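Local coordinates for protein endo-polygalacturonase (Pectobacterium carotovorum subsp. carotovorum, PDB 1BHE) that hydrolyses the alpha-1,4-galacturonosyl linkages of polygalacturonic acid within the chain, contributing to maceration and soft rot of plant tissue, at residues Val42-Gly47 / Val63-Asp68; Gly112-Gly117 / Thr163-Ser168; Leu18-Ser23 / Ser50-Gly55; Leu73-Asn78 / Asp100-Ala105. One frame throughout, in Å; residues are numbered along the deposited sequence.

Contact 1. Residues Val42-Gly47 / Val63-Asp68; sequences VRLSAG and VSLLID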
loop_
_atom_site.group_PDB
_atom_site.type_symbol
_atom_site.label_atom_id
_atom_site.label_comp_id
_atom_site.label_asym_id
_atom_site.label_seq_id
_atom_site.Cartn_x
_atom_site.Cartn_y
_atom_site.Cartn_z
ATOM N N VAL A 42 -0.415 18.061 -15.267
ATOM C CA VAL A 42 0.353 19.235 -14.848
ATOM C C VAL A 42 1.785 18.695 -14.760
ATOM O O VAL A 42 1.983 17.681 -14.083
ATOM C CB VAL A 42 -0.103 19.820 -13.511
ATOM C CG1 VAL A 42 0.897 20.787 -12.894
ATOM C CG2 VAL A 42 -1.450 20.511 -13.727
ATOM N N ARG A 43 2.712 19.310 -15.477
ATOM C CA ARG A 43 4.094 18.831 -15.500
ATOM C C ARG A 43 4.982 19.620 -14.543
ATOM O O ARG A 43 4.993 20.847 -14.543
ATOM C CB ARG A 43 4.641 18.916 -16.934
ATOM C CG ARG A 43 6.070 18.412 -17.077
ATOM C CD ARG A 43 6.567 18.395 -18.517
ATOM N NE ARG A 43 7.980 18.019 -18.579
ATOM C CZ ARG A 43 8.798 18.159 -19.615
ATOM N NH1 ARG A 43 8.364 18.650 -20.769
ATOM N NH2 ARG A 43 10.069 17.778 -19.511
ATOM N N LEU A 44 5.706 18.905 -13.697
ATOM C CA LEU A 44 6.598 19.483 -12.702
ATOM C C LEU A 44 8.050 19.318 -13.165
ATOM O O LEU A 44 8.611 18.223 -13.167
ATOM C CB LEU A 44 6.364 18.806 -11.356
ATOM C CG LEU A 44 5.398 19.402 -10.338
ATOM C CD1 LEU A 44 4.252 20.206 -10.912
ATOM C CD2 LEU A 44 4.846 18.298 -9.430
ATOM N N SER A 45 8.623 20.429 -13.602
ATOM C CA SER A 45 9.987 20.473 -14.107
ATOM C C SER A 45 10.894 21.323 -13.221
ATOM O O SER A 45 10.451 22.036 -12.324
ATOM C CB SER A 45 9.987 21.052 -15.528
ATOM O OG SER A 45 9.265 20.223 -16.419
ATOM N N ALA A 46 12.197 21.221 -13.475
ATOM C CA ALA A 46 13.181 21.967 -12.702
ATOM C C ALA A 46 13.224 23.439 -13.105
ATOM O O ALA A 46 12.983 23.798 -14.253
ATOM C CB ALA A 46 14.565 21.365 -12.925
ATOM N N GLY A 47 13.548 24.293 -12.148
ATOM C CA GLY A 47 13.676 25.736 -12.383
ATOM C C GLY A 47 15.025 26.133 -11.753
ATOM O O GLY A 47 16.009 25.421 -11.957
ATOM N N VAL A 63 -7.664 14.468 -14.681
ATOM C CA VAL A 63 -6.420 15.224 -14.637
ATOM C C VAL A 63 -5.331 14.403 -13.961
ATOM O O VAL A 63 -5.579 13.583 -13.075
ATOM C CB VAL A 63 -6.641 16.559 -13.898
ATOM C CG1 VAL A 63 -5.362 17.362 -13.736
ATOM C CG2 VAL A 63 -7.705 17.390 -14.608
ATOM N N SER A 64 -4.079 14.598 -14.394
ATOM C CA SER A 64 -2.962 13.844 -13.853
ATOM C C SER A 64 -1.816 14.756 -13.414
ATOM O O SER A 64 -1.786 15.950 -13.704
ATOM C CB SER A 64 -2.432 12.866 -14.915
ATOM O OG SER A 64 -3.396 11.889 -15.278
ATOM N N LEU A 65 -0.850 14.152 -12.730
ATOM C CA LEU A 65 0.358 14.824 -12.295
ATOM C C LEU A 65 1.534 14.105 -12.970
ATOM O O LEU A 65 1.572 12.874 -12.981
ATOM C CB LEU A 65 0.589 14.765 -10.796
ATOM C CG LEU A 65 0.466 16.000 -9.925
ATOM C CD1 LEU A 65 1.023 15.707 -8.529
ATOM C CD2 LEU A 65 1.139 17.232 -10.507
ATOM N N LEU A 66 2.456 14.880 -13.495
ATOM C CA LEU A 66 3.645 14.355 -14.157
ATOM C C LEU A 66 4.882 14.993 -13.528
ATOM O O LEU A 66 4.961 16.220 -13.464
ATOM C CB LEU A 66 3.586 14.677 -15.652
ATOM C CG LEU A 66 4.877 14.467 -16.453
ATOM C CD1 LEU A 66 5.352 13.027 -16.330
ATOM C CD2 LEU A 66 4.659 14.844 -17.916
ATOM N N ILE A 67 5.778 14.180 -12.981
ATOM C CA ILE A 67 6.968 14.690 -12.289
ATOM C C ILE A 67 8.215 14.282 -13.066
ATOM O O ILE A 67 8.442 13.096 -13.290
ATOM C CB ILE A 67 7.069 14.148 -10.853
ATOM C CG1 ILE A 67 5.721 14.239 -10.130
ATOM C CG2 ILE A 67 8.138 14.888 -10.054
ATOM C CD1 ILE A 67 5.669 13.520 -8.799
ATOM N N ASP A 68 8.994 15.241 -13.543
ATOM C CA ASP A 68 10.163 14.948 -14.361
ATOM C C ASP A 68 11.265 14.176 -13.638
ATOM O O ASP A 68 11.427 14.258 -12.422
ATOM C CB ASP A 68 10.786 16.257 -14.858
ATOM C CG ASP A 68 10.060 16.954 -15.976
ATOM O OD1 ASP A 68 8.976 16.515 -16.412
ATOM O OD2 ASP A 68 10.586 17.998 -16.438
HETATM O O HOH W 1 12.921 19.032 -15.412
#
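Arg43, within strand 42-45, reaches along the sheet to Asp68, just past the parallel strand 64-67, and the pair shows how side-chain bonds can extend backbone pairing. The Arg43 chain is extended, with CG anti to the backbone N (chi1 -179°), and runs beside Leu66 in the same direction. Its CB lies 4.2 Å from Leu66 CD2, and CG and CD follow along the same methyl, CG at 3.9 Å. At NE the chain turns polar: NE donates to Asp68 OD1 at 2.8 Å, an oxygen lying near the guanidinium plane that accepts through its syn lone pair. NH2 reaches Asp68 OD2 at 3.1 Å from above the carboxylate. This side-on, two-nitrogen salt bridge joins groups whose planes are 54° apart. The other face of the carboxylate is used by Ser45 OG, 2.6 Å from Asp68 OD2, so two donors grip one oxygen from opposite faces. A water links the same OD2 to Ala46 N.

In the backbone, Val42 N bonds to Ser64 O, Leu66 N to Val42 O, Leu44 N to Leu66 O and Asp68 N to Leu44 O. On the face opposite Arg43, Leu44 CD2 packs 4.0 Å from Leu65 CD2, and Val42 joins them in the interior. Such stacked, in-register strands with an apolar inner face and a mixed outer one are characteristic of the right-handed parallel beta-helix of family 28 glycosyl hydrolases.

Contact 2. Residues Gly112-Gly117 / Thr163-Ser168; sequences GIYGPG and TLYNVS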
loop_
_atom_site.group_PDB
_atom_site.type_symbol
_atom_site.label_atom_id
_atom_site.label_comp_id
_atom_site.label_asym_id
_atom_site.label_seq_id
_atom_site.Cartn_x
_atom_site.Cartn_y
_atom_site.Cartn_z
ATOM N N GLY A 112 -4.368 10.231 -12.772
ATOM C CA GLY A 112 -3.137 9.461 -12.580
ATOM C C GLY A 112 -1.947 10.277 -12.114
ATOM O O GLY A 112 -1.982 11.499 -12.076
ATOM N N ILE A 113 -0.903 9.581 -11.688
ATOM C CA ILE A 113 0.348 10.169 -11.193
ATOM C C ILE A 113 1.495 9.471 -11.922
ATOM O O ILE A 113 1.553 8.239 -11.952
ATOM C CB ILE A 113 0.479 9.976 -9.679
ATOM C CG1 ILE A 113 -0.540 10.843 -8.915
ATOM C CG2 ILE A 113 1.892 10.281 -9.183
ATOM C CD1 ILE A 113 -0.708 10.425 -7.468
ATOM N N TYR A 114 2.333 10.245 -12.598
ATOM C CA TYR A 114 3.387 9.729 -13.465
ATOM C C TYR A 114 4.759 10.292 -13.103
ATOM O O TYR A 114 4.841 11.467 -12.727
ATOM C CB TYR A 114 3.081 10.114 -14.936
ATOM C CG TYR A 114 1.771 9.545 -15.451
ATOM C CD1 TYR A 114 0.557 10.160 -15.165
ATOM C CD2 TYR A 114 1.742 8.363 -16.171
ATOM C CE1 TYR A 114 -0.644 9.597 -15.564
ATOM C CE2 TYR A 114 0.549 7.801 -16.597
ATOM C CZ TYR A 114 -0.640 8.421 -16.279
ATOM O OH TYR A 114 -1.828 7.868 -16.704
ATOM N N GLY A 115 5.810 9.493 -13.229
ATOM C CA GLY A 115 7.182 9.942 -12.993
ATOM C C GLY A 115 7.933 10.124 -14.313
ATOM O O GLY A 115 7.356 10.596 -15.285
ATOM N N PRO A 116 9.245 9.889 -14.299
ATOM C CA PRO A 116 9.952 9.228 -13.237
ATOM C C PRO A 116 10.591 10.050 -12.140
ATOM O O PRO A 116 11.546 9.587 -11.504
ATOM C CB PRO A 116 11.049 8.451 -13.996
ATOM C CG PRO A 116 11.407 9.382 -15.104
ATOM C CD PRO A 116 10.125 10.064 -15.494
ATOM N N GLY A 117 10.001 11.184 -11.815
ATOM C CA GLY A 117 10.363 11.965 -10.645
ATOM C C GLY A 117 9.964 11.213 -9.372
ATOM O O GLY A 117 9.533 10.063 -9.385
ATOM N N THR A 163 -4.329 5.569 -12.495
ATOM C CA THR A 163 -3.038 5.037 -12.913
ATOM C C THR A 163 -1.891 5.616 -12.083
ATOM O O THR A 163 -1.848 6.820 -11.861
ATOM C CB THR A 163 -2.759 5.386 -14.398
ATOM O OG1 THR A 163 -3.740 4.746 -15.221
ATOM C CG2 THR A 163 -1.366 4.919 -14.819
ATOM N N LEU A 164 -0.972 4.771 -11.658
ATOM C CA LEU A 164 0.239 5.150 -10.941
ATOM C C LEU A 164 1.399 4.550 -11.757
ATOM O O LEU A 164 1.512 3.321 -11.763
ATOM C CB LEU A 164 0.273 4.530 -9.556
ATOM C CG LEU A 164 0.743 5.270 -8.322
ATOM C CD1 LEU A 164 1.374 4.315 -7.307
ATOM C CD2 LEU A 164 1.650 6.457 -8.587
ATOM N N TYR A 165 2.178 5.374 -12.451
ATOM C CA TYR A 165 3.177 4.804 -13.352
ATOM C C TYR A 165 4.569 5.406 -13.330
ATOM O O TYR A 165 4.706 6.628 -13.354
ATOM C CB TYR A 165 2.623 5.020 -14.779
ATOM C CG TYR A 165 3.531 4.554 -15.898
ATOM C CD1 TYR A 165 3.890 3.226 -16.044
ATOM C CD2 TYR A 165 4.014 5.479 -16.823
ATOM C CE1 TYR A 165 4.714 2.817 -17.084
ATOM C CE2 TYR A 165 4.829 5.078 -17.868
ATOM C CZ TYR A 165 5.179 3.749 -17.986
ATOM O OH TYR A 165 5.999 3.353 -19.028
ATOM N N ASN A 166 5.573 4.526 -13.411
ATOM C CA ASN A 166 6.957 4.974 -13.596
ATOM C C ASN A 166 7.312 6.085 -12.632
ATOM O O ASN A 166 7.728 7.150 -13.072
ATOM C CB ASN A 166 7.045 5.432 -15.059
ATOM C CG ASN A 166 8.432 5.758 -15.569
ATOM O OD1 ASN A 166 9.422 5.213 -15.087
ATOM N ND2 ASN A 166 8.503 6.672 -16.537
ATOM N N VAL A 167 7.164 5.880 -11.330
ATOM C CA VAL A 167 7.420 6.928 -10.345
ATOM C C VAL A 167 7.968 6.385 -9.041
ATOM O O VAL A 167 7.740 5.221 -8.700
ATOM C CB VAL A 167 6.066 7.660 -10.139
ATOM C CG1 VAL A 167 5.022 6.705 -9.558
ATOM C CG2 VAL A 167 6.202 8.893 -9.268
ATOM N N SER A 168 8.703 7.201 -8.284
ATOM C CA SER A 168 9.255 6.771 -7.007
ATOM C C SER A 168 8.530 7.479 -5.855
ATOM O O SER A 168 8.271 8.674 -5.907
ATOM C CB SER A 168 10.757 7.030 -6.864
ATOM O OG SER A 168 11.499 6.316 -7.847
HETATM O O HOH W 2 5.957 8.428 -16.726
HETATM O O HOH W 3 11.394 7.035 -10.479
#
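Gly112, Ile113 and Tyr114 pair in parallel with Thr163, Leu164 and Tyr165, the strand axes 4.7 Å apart and only 6° from parallel. This is one rung-to-rung step of the right-handed parallel beta-helix, carried by hydrogen bonds from Ile113 N to Thr163 O, from Tyr165 N to Ile113 O and from Gly115 N to Tyr165 O. Beyond the corner at Asn166 the pairing resumes, where Ser168 N donates to Gly117 O.

On one face of the sheet Tyr114 leans obliquely across its neighbours. Its CD2 lies 3.7 Å from Tyr165 CB and close to the plane of the Tyr165 ring, at that ring's edge. Farther out, Tyr114 OH comes 3.5 Å from both Thr163 CB and Thr163 CG2. Asn166 CB covers one face of the Tyr165 ring, 3.4 Å above its centre, while the Tyr165 hydroxyl is hydrogen-bonded to Glu8 OE2. The other face of the sheet is apolar: Ile113 CB and CG2 each touch Leu164 CD2 at 3.9 Å, the two side chains running alongside each other into the interior.

The corner is the more irregular half. A cis peptide precedes Pro116, whose ring lies beside the Asn166 side chain. Val167 CG2, anti to its backbone N, faces Gly117 O at 3.5 Å. Water bridges tie the turns together, one joining Gly115 O to Asn166 ND2 and the other lying 2.8 Å from Pro116 O and 2.7 Å from Ser168 OG.

Contact 3. Residues Leu18-Ser23 / Ser50-Gly55; sequences LKADSS and SVFLSG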
loop_
_atom_site.group_PDB
_atom_site.type_symbol
_atom_site.label_atom_id
_atom_site.label_comp_id
_atom_site.label_asym_id
_atom_site.label_seq_id
_atom_site.Cartn_x
_atom_site.Cartn_y
_atom_site.Cartn_z
ATOM N N LEU A 18 5.295 23.649 -14.937
ATOM C CA LEU A 18 5.724 24.495 -13.838
ATOM C C LEU A 18 7.204 24.244 -13.547
ATOM O O LEU A 18 7.683 23.131 -13.739
ATOM C CB LEU A 18 4.911 24.243 -12.563
ATOM C CG LEU A 18 3.384 24.312 -12.668
ATOM C CD1 LEU A 18 2.736 23.783 -11.394
ATOM C CD2 LEU A 18 2.903 25.729 -12.961
ATOM N N LYS A 19 7.935 25.287 -13.164
ATOM C CA LYS A 19 9.363 25.169 -12.877
ATOM C C LYS A 19 9.612 25.464 -11.401
ATOM O O LYS A 19 9.102 26.445 -10.862
ATOM C CB LYS A 19 10.178 26.094 -13.793
ATOM C CG LYS A 19 10.121 25.656 -15.251
ATOM C CD LYS A 19 11.182 26.303 -16.127
ATOM C CE LYS A 19 10.952 25.943 -17.590
ATOM N NZ LYS A 19 11.650 26.876 -18.525
ATOM N N ALA A 20 10.308 24.561 -10.716
ATOM C CA ALA A 20 10.505 24.688 -9.277
ATOM C C ALA A 20 11.460 25.819 -8.906
ATOM O O ALA A 20 12.467 26.014 -9.572
ATOM C CB ALA A 20 11.044 23.386 -8.699
ATOM N N ASP A 21 11.163 26.506 -7.817
ATOM C CA ASP A 21 12.025 27.546 -7.267
ATOM C C ASP A 21 12.135 27.315 -5.760
ATOM O O ASP A 21 11.965 26.168 -5.327
ATOM C CB ASP A 21 11.524 28.946 -7.576
ATOM C CG ASP A 21 10.076 29.194 -7.210
ATOM O OD1 ASP A 21 9.580 28.680 -6.186
ATOM O OD2 ASP A 21 9.428 29.940 -7.978
ATOM N N SER A 22 12.397 28.344 -4.967
ATOM C CA SER A 22 12.524 28.153 -3.529
ATOM C C SER A 22 11.275 28.504 -2.733
ATOM O O SER A 22 11.310 28.393 -1.505
ATOM C CB SER A 22 13.724 28.963 -3.016
ATOM O OG SER A 22 14.910 28.538 -3.676
ATOM N N SER A 23 10.186 28.887 -3.389
ATOM C CA SER A 23 8.956 29.251 -2.691
ATOM C C SER A 23 8.041 28.060 -2.423
ATOM O O SER A 23 8.226 26.992 -2.998
ATOM C CB SER A 23 8.183 30.273 -3.546
ATOM O OG SER A 23 7.596 29.610 -4.664
ATOM N N SER A 50 14.971 21.903 -7.973
ATOM C CA SER A 50 14.331 20.735 -8.568
ATOM C C SER A 50 13.329 20.161 -7.566
ATOM O O SER A 50 12.938 19.004 -7.663
ATOM C CB SER A 50 15.379 19.681 -8.923
ATOM O OG SER A 50 15.978 19.201 -7.724
ATOM N N VAL A 51 12.977 20.968 -6.563
ATOM C CA VAL A 51 12.083 20.517 -5.500
ATOM C C VAL A 51 10.851 21.406 -5.382
ATOM O O VAL A 51 10.964 22.621 -5.191
ATOM C CB VAL A 51 12.797 20.491 -4.129
ATOM C CG1 VAL A 51 11.851 20.034 -3.017
ATOM C CG2 VAL A 51 14.024 19.589 -4.131
ATOM N N PHE A 52 9.671 20.817 -5.504
ATOM C CA PHE A 52 8.406 21.504 -5.280
ATOM C C PHE A 52 7.970 21.188 -3.842
ATOM O O PHE A 52 7.694 20.024 -3.540
ATOM C CB PHE A 52 7.321 21.069 -6.257
ATOM C CG PHE A 52 7.493 21.552 -7.671
ATOM C CD1 PHE A 52 8.210 20.810 -8.588
ATOM C CD2 PHE A 52 6.919 22.748 -8.076
ATOM C CE1 PHE A 52 8.367 21.249 -9.889
ATOM C CE2 PHE A 52 7.071 23.199 -9.380
ATOM C CZ PHE A 52 7.791 22.445 -10.285
ATOM N N LEU A 53 7.978 22.191 -2.981
ATOM C CA LEU A 53 7.599 22.006 -1.574
ATOM C C LEU A 53 6.125 22.359 -1.430
ATOM O O LEU A 53 5.729 23.485 -1.754
ATOM C CB LEU A 53 8.489 22.875 -0.691
ATOM C CG LEU A 53 8.667 22.489 0.776
ATOM C CD1 LEU A 53 9.139 21.050 0.938
ATOM C CD2 LEU A 53 9.655 23.434 1.453
ATOM N N SER A 54 5.303 21.408 -0.996
ATOM C CA SER A 54 3.861 21.639 -0.956
ATOM C C SER A 54 3.144 20.940 0.188
ATOM O O SER A 54 3.616 19.961 0.755
ATOM C CB SER A 54 3.289 21.101 -2.288
ATOM O OG SER A 54 1.875 21.098 -2.325
ATOM N N GLY A 55 1.950 21.442 0.482
ATOM C CA GLY A 55 1.042 20.824 1.439
ATOM C C GLY A 55 0.020 20.033 0.613
ATOM O O GLY A 55 0.226 19.780 -0.577
HETATM O O HOH W 4 11.994 24.334 -3.334
HETATM O O HOH W 5 8.789 24.662 -4.016
#
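Ala20 and Phe52 make the tight half of this contact. The Ala20 methyl stands over the centre of the Phe52 ring, with CB 3.7 Å from the centroid and 13° off the ring normal, a CH-pi contact. The ring is brought there by a chi1 of -72°, which sets CG beside the backbone N and anti to the carbonyl carbon. Its far end also meets backbone: Phe52 CZ lies 3.3 Å from Ala20 N, and Leu18 O approaches the ring edge near its plane, 3.5 Å from CZ. Leu18 CB adds an apolar touch at 4.0 Å from Phe52 CE2.

The other half is looser and wet. No direct hydrogen bond joins the two segments, and two waters bridge the backbones there. One molecule lies 2.7 Å from both Asp21 O and Val51 O; a second accepts from Leu53 N and lies within hydrogen-bonding distance of Ser23 O and Val51 O. The exposed loop 21-23 is braced from within by an Asx turn, in which Asp21 OD1 accepts from both Ser23 N and Ser23 OG, the two donors reaching it from the same face of the carboxylate.

The contact lies near the N-terminal end of the right-handed parallel beta-helix, where strand 14-19 pairs with strand 41-45. Helix 26-33 covers the Leu18 and Phe52 side through Ile29, while Leu44 and Leu73 pack against Phe52 from strands 41-45 and 72-75.

Contact 4. Residues Leu73-Asn78 / Asp100-Ala105; sequences LRAVNN and DAFITA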
loop_
_atom_site.group_PDB
_atom_site.type_symbol
_atom_site.label_atom_id
_atom_site.label_comp_id
_atom_site.label_asym_id
_atom_site.label_seq_id
_atom_site.Cartn_x
_atom_site.Cartn_y
_atom_site.Cartn_z
ATOM N N LEU A 73 8.622 16.122 -5.694
ATOM C CA LEU A 73 7.466 16.813 -5.102
ATOM C C LEU A 73 7.549 16.399 -3.628
ATOM O O LEU A 73 7.365 15.217 -3.317
ATOM C CB LEU A 73 6.170 16.391 -5.766
ATOM C CG LEU A 73 4.860 16.830 -5.105
ATOM C CD1 LEU A 73 4.738 18.349 -5.087
ATOM C CD2 LEU A 73 3.659 16.226 -5.819
ATOM N N ARG A 74 7.892 17.328 -2.758
ATOM C CA ARG A 74 8.110 17.045 -1.346
ATOM C C ARG A 74 7.085 17.638 -0.399
ATOM O O ARG A 74 6.774 18.829 -0.455
ATOM C CB ARG A 74 9.508 17.584 -0.991
ATOM C CG ARG A 74 10.018 17.265 0.408
ATOM C CD ARG A 74 11.431 17.827 0.601
ATOM N NE ARG A 74 12.395 17.048 -0.170
ATOM C CZ ARG A 74 13.571 17.484 -0.613
ATOM N NH1 ARG A 74 13.989 18.716 -0.378
ATOM N NH2 ARG A 74 14.337 16.664 -1.316
ATOM N N ALA A 75 6.573 16.787 0.492
ATOM C CA ALA A 75 5.581 17.206 1.478
ATOM C C ALA A 75 6.226 18.058 2.567
ATOM O O ALA A 75 7.238 17.651 3.154
ATOM C CB ALA A 75 4.894 15.984 2.082
ATOM N N VAL A 76 5.657 19.232 2.830
ATOM C CA VAL A 76 6.239 20.102 3.853
ATOM C C VAL A 76 6.248 19.396 5.197
ATOM O O VAL A 76 5.331 18.640 5.537
ATOM C CB VAL A 76 5.535 21.464 3.953
ATOM C CG1 VAL A 76 5.712 22.229 2.647
ATOM C CG2 VAL A 76 4.054 21.324 4.277
ATOM N N ASN A 77 7.307 19.615 5.967
ATOM C CA ASN A 77 7.466 19.023 7.289
ATOM C C ASN A 77 6.800 19.920 8.334
ATOM O O ASN A 77 7.431 20.515 9.205
ATOM C CB ASN A 77 8.940 18.790 7.614
ATOM C CG ASN A 77 9.806 20.028 7.601
ATOM O OD1 ASN A 77 9.606 20.941 6.798
ATOM N ND2 ASN A 77 10.785 20.100 8.500
ATOM N N ASN A 78 5.479 20.008 8.261
ATOM C CA ASN A 78 4.665 20.845 9.124
ATOM C C ASN A 78 3.333 20.161 9.398
ATOM O O ASN A 78 2.584 19.872 8.466
ATOM C CB ASN A 78 4.431 22.210 8.450
ATOM C CG ASN A 78 3.799 23.181 9.434
ATOM O OD1 ASN A 78 2.591 23.137 9.654
ATOM N ND2 ASN A 78 4.627 23.997 10.076
ATOM N N ASP A 100 -4.865 15.212 6.517
ATOM C CA ASP A 100 -5.225 14.988 5.115
ATOM C C ASP A 100 -4.023 14.290 4.468
ATOM O O ASP A 100 -2.908 14.410 4.991
ATOM C CB ASP A 100 -5.519 16.284 4.375
ATOM C CG ASP A 100 -6.816 16.949 4.805
ATOM O OD1 ASP A 100 -7.765 16.237 5.176
ATOM O OD2 ASP A 100 -6.872 18.194 4.777
ATOM N N ALA A 101 -4.218 13.631 3.329
ATOM C CA ALA A 101 -3.093 13.000 2.645
ATOM C C ALA A 101 -2.345 14.064 1.843
ATOM O O ALA A 101 -2.851 15.182 1.699
ATOM C CB ALA A 101 -3.567 11.885 1.722
ATOM N N PHE A 102 -1.181 13.715 1.320
ATOM C CA PHE A 102 -0.433 14.667 0.495
ATOM C C PHE A 102 -1.157 14.905 -0.821
ATOM O O PHE A 102 -1.378 16.048 -1.234
ATOM C CB PHE A 102 0.991 14.174 0.272
ATOM C CG PHE A 102 1.935 15.140 -0.379
ATOM C CD1 PHE A 102 1.717 16.506 -0.369
ATOM C CD2 PHE A 102 3.083 14.650 -0.995
ATOM C CE1 PHE A 102 2.607 17.377 -0.974
ATOM C CE2 PHE A 102 3.980 15.517 -1.595
ATOM C CZ PHE A 102 3.735 16.874 -1.585
ATOM N N ILE A 103 -1.523 13.830 -1.511
ATOM C CA ILE A 103 -2.253 13.921 -2.773
ATOM C C ILE A 103 -3.551 13.117 -2.638
ATOM O O ILE A 103 -3.470 11.928 -2.311
ATOM C CB ILE A 103 -1.458 13.409 -3.975
ATOM C CG1 ILE A 103 -0.150 14.205 -4.172
ATOM C CG2 ILE A 103 -2.292 13.479 -5.255
ATOM C CD1 ILE A 103 0.796 13.466 -5.112
ATOM N N THR A 104 -4.688 13.775 -2.814
ATOM C CA THR A 104 -5.973 13.085 -2.676
ATOM C C THR A 104 -6.789 13.175 -3.962
ATOM O O THR A 104 -6.939 14.240 -4.555
ATOM C CB THR A 104 -6.803 13.682 -1.521
ATOM O OG1 THR A 104 -6.027 13.754 -0.319
ATOM C CG2 THR A 104 -8.027 12.814 -1.236
ATOM N N ALA A 105 -7.323 12.042 -4.412
ATOM C CA ALA A 105 -8.138 11.956 -5.613
ATOM C C ALA A 105 -9.504 11.392 -5.205
ATOM O O ALA A 105 -9.586 10.228 -4.810
ATOM C CB ALA A 105 -7.464 11.037 -6.629
#
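Phe102 lies with its ring almost squarely over the Ala75 methyl, CB being 3.7 Å from the centroid and just 6° off the ring normal, and the two segments are joined without a single hydrogen bond. The ring reaches Ala75 because CG is anti to the backbone N (chi1 -171°). Past the methyl it also leans on the Ala75 backbone, with CZ 3.5 Å from Ala75 N. At its edge, near the ring plane, Leu73 O lies 3.8 Å from CE2.

Leu73 and Phe102 cross obliquely, Leu73 CG sitting 3.7 Å from Phe102 CZ. In the right-handed parallel beta-helix, strands 72-75 and 103-106 do not pair with each other; each pairs with strand 51-58, and here Leu73 and Ala75 of strand 72-75 meet Phe102, which precedes strand 103-106, and Ile103, its first residue, in the interior of the coil. Ile119, from strand 118-120, and Leu65, from strand 64-67, pack around the same apolar group. Arg74 starts off away from the other segment, and its NE forms a salt bridge with Asp120. Leu73 CD2 also touches Ile103 CD1 at 4.0 Å, methyl against methyl.

Overall arrangement
From the N terminus, contact 3 opens first, at residues 18-23, and contact 1 opens at 42-47 before contact 3 closes at 50-55; contact 1 then closes at 63-68, so the two cross. Contacts 4 and 2 follow in series, closing loops of 21 and 45 residues. Probable backbone hydrogen bonds join three of the touching pairs: Arg43 to Leu18 between contacts 1 and 3, Leu65 to Tyr114 between 1 and 2, and Phe52 to Arg74 between 3 and 4. Side chains tie contact 4 to contact 1 through Leu65 and Leu73, and to contact 2 through Ile103 and Ile113. Together they bind successive coils at the N-terminal part of the beta-helix, away from the predicted active-site residues.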